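Local coordinates for aromatic-amino-acid aminotransferase (Burkholderia pseudomallei, PDB 4F4E), which probably transfers amino groups between aromatic amino acids and 2-oxoglutarate, using a covalently bound pyridoxal phosphate as its cofactor, at residues Q219-V224 and R252-A257. Sequence-based numbering, arbitrary orientation.
Sequences QVVEVV and RLFAAA
Val221 and Phe254 mark the nearest backbone approach, CA to CA 6.1 Å, of two helical segments, 219-224 and 252-256, whose axes run in broadly the same direction, 38° apart and 10.0 Å at their closest. No hydrogen bond links them; the contact is apolar, and Val221 and Phe254 bury the largest shares. Val221 CG2 sits over the centre of the Phe254 ring, 3.6 Å from the centroid and only 8° off the ring normal, a CH-pi contact; the same methyl also touches Leu253 CB. Val221 CG1 turns instead to Ala257, whose lone CB methyl lets it come to 3.6 Å. The CB bond of Phe254 does not aim at the other helix, but chi1 of -80°, with CG beside the backbone N, swings the ring across. Its broad face then takes Val221, while Val220 CG1, 4.1 Å from Phe254 CZ, and Val224 CB, 4.1 Å from Phe254 CE1, meet its edge; short valine side chains leave room for the ring. The ring also touches Pro231 and Leu233 of strand 230-235, while Lys225 NZ donates a hydrogen bond to Ala257 O. Helix 214-227 connects parallel strands 197-201 and 230-235, and helix 249-256 connects 230-235 and 261-266, so the contact joins the helices of two successive beta-alpha-beta crossovers in the large domain of fold-type I, pyridoxal-phosphate-dependent aminotransferases.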
loop_
_atom_site.group_PDB
_atom_site.type_symbol
_atom_site.label_atom_id
_atom_site.label_comp_id
_atom_site.label_asym_id
_atom_site.label_seq_id
_atom_site.Cartn_x
_atom_site.Cartn_y
_atom_site.Cartn_z
ATOM N N GLN A 219 2.925 -34.422 -7.501
ATOM C CA GLN A 219 2.079 -35.089 -6.514
ATOM C C GLN A 219 1.244 -34.064 -5.760
ATOM O O GLN A 219 0.076 -34.303 -5.472
ATOM C CB GLN A 219 2.895 -35.902 -5.528
ATOM C CG GLN A 219 3.644 -37.021 -6.244
ATOM C CD GLN A 219 4.496 -37.852 -5.323
ATOM O OE1 GLN A 219 3.981 -38.709 -4.612
ATOM N NE2 GLN A 219 5.798 -37.646 -5.367
ATOM N N VAL A 220 1.864 -32.934 -5.431
ATOM C CA VAL A 220 1.133 -31.881 -4.748
ATOM C C VAL A 220 -0.042 -31.383 -5.597
ATOM O O VAL A 220 -1.158 -31.270 -5.098
ATOM C CB VAL A 220 2.040 -30.710 -4.326
ATOM C CG1 VAL A 220 1.194 -29.605 -3.741
ATOM C CG2 VAL A 220 3.055 -31.197 -3.291
ATOM N N VAL A 221 0.229 -31.083 -6.866
ATOM C CA VAL A 221 -0.811 -30.639 -7.786
ATOM C C VAL A 221 -1.949 -31.682 -7.844
ATOM O O VAL A 221 -3.105 -31.311 -7.772
ATOM C CB VAL A 221 -0.245 -30.399 -9.210
ATOM C CG1 VAL A 221 -1.337 -30.095 -10.214
ATOM C CG2 VAL A 221 0.781 -29.253 -9.163
ATOM N N GLU A 222 -1.601 -32.971 -7.952
ATOM C CA GLU A 222 -2.627 -34.027 -8.058
ATOM C C GLU A 222 -3.526 -34.073 -6.816
ATOM O O GLU A 222 -4.765 -34.206 -6.936
ATOM C CB GLU A 222 -2.011 -35.405 -8.337
ATOM C CG GLU A 222 -3.047 -36.517 -8.526
ATOM C CD GLU A 222 -3.466 -37.243 -7.221
ATOM O OE1 GLU A 222 -2.655 -37.313 -6.265
ATOM O OE2 GLU A 222 -4.612 -37.776 -7.161
ATOM N N VAL A 223 -2.937 -33.927 -5.629
ATOM C CA VAL A 223 -3.732 -33.911 -4.387
ATOM C C VAL A 223 -4.589 -32.664 -4.251
ATOM O O VAL A 223 -5.757 -32.764 -3.919
ATOM C CB VAL A 223 -2.867 -34.121 -3.119
ATOM C CG1 VAL A 223 -3.734 -34.091 -1.874
ATOM C CG2 VAL A 223 -2.161 -35.461 -3.220
ATOM N N VAL A 224 -4.015 -31.487 -4.537
ATOM C CA VAL A 224 -4.789 -30.245 -4.516
ATOM C C VAL A 224 -5.984 -30.374 -5.463
ATOM O O VAL A 224 -7.087 -29.969 -5.131
ATOM C CB VAL A 224 -3.909 -29.037 -4.885
ATOM C CG1 VAL A 224 -4.771 -27.807 -5.233
ATOM C CG2 VAL A 224 -2.929 -28.712 -3.776
ATOM N N ARG A 252 3.489 -22.943 -13.186
ATOM C CA ARG A 252 3.053 -23.462 -14.474
ATOM C C ARG A 252 2.401 -24.843 -14.403
ATOM O O ARG A 252 1.453 -25.101 -15.163
ATOM C CB ARG A 252 4.226 -23.440 -15.468
ATOM C CG ARG A 252 4.666 -21.980 -15.694
ATOM C CD ARG A 252 5.787 -21.814 -16.704
ATOM N NE ARG A 252 6.289 -20.421 -16.643
ATOM C CZ ARG A 252 7.249 -19.904 -17.425
ATOM N NH1 ARG A 252 7.818 -20.602 -18.375
ATOM N NH2 ARG A 252 7.620 -18.647 -17.287
ATOM N N LEU A 253 2.873 -25.678 -13.471
ATOM C CA LEU A 253 2.295 -27.013 -13.231
ATOM C C LEU A 253 0.859 -26.875 -12.752
ATOM O O LEU A 253 -0.010 -27.625 -13.195
ATOM C CB LEU A 253 3.114 -27.808 -12.192
ATOM C CG LEU A 253 4.415 -28.417 -12.730
ATOM C CD1 LEU A 253 5.415 -28.949 -11.660
ATOM C CD2 LEU A 253 4.066 -29.528 -13.704
ATOM N N PHE A 254 0.625 -25.910 -11.854
ATOM C CA PHE A 254 -0.741 -25.646 -11.369
ATOM C C PHE A 254 -1.589 -25.050 -12.481
ATOM O O PHE A 254 -2.766 -25.404 -12.621
ATOM C CB PHE A 254 -0.771 -24.752 -10.130
ATOM C CG PHE A 254 -0.467 -25.490 -8.844
ATOM C CD1 PHE A 254 -1.449 -26.136 -8.180
ATOM C CD2 PHE A 254 0.795 -25.508 -8.340
ATOM C CE1 PHE A 254 -1.183 -26.807 -7.010
ATOM C CE2 PHE A 254 1.083 -26.181 -7.158
ATOM C CZ PHE A 254 0.073 -26.839 -6.500
ATOM N N ALA A 255 -0.998 -24.162 -13.271
ATOM C CA ALA A 255 -1.706 -23.553 -14.378
ATOM C C ALA A 255 -2.153 -24.623 -15.370
ATOM O O ALA A 255 -3.301 -24.585 -15.832
ATOM C CB ALA A 255 -0.835 -22.484 -15.067
ATOM N N ALA A 256 -1.278 -25.586 -15.652
ATOM C CA ALA A 256 -1.541 -26.628 -16.644
ATOM C C ALA A 256 -2.638 -27.579 -16.200
ATOM O O ALA A 256 -3.233 -28.259 -17.041
ATOM C CB ALA A 256 -0.252 -27.413 -16.958
ATOM N N ALA A 257 -2.891 -27.634 -14.887
ATOM C CA ALA A 257 -3.899 -28.518 -14.278
ATOM C C ALA A 257 -5.344 -28.025 -14.275
ATOM O O ALA A 257 -6.214 -28.711 -13.737
ATOM C CB ALA A 257 -3.475 -28.891 -12.841
#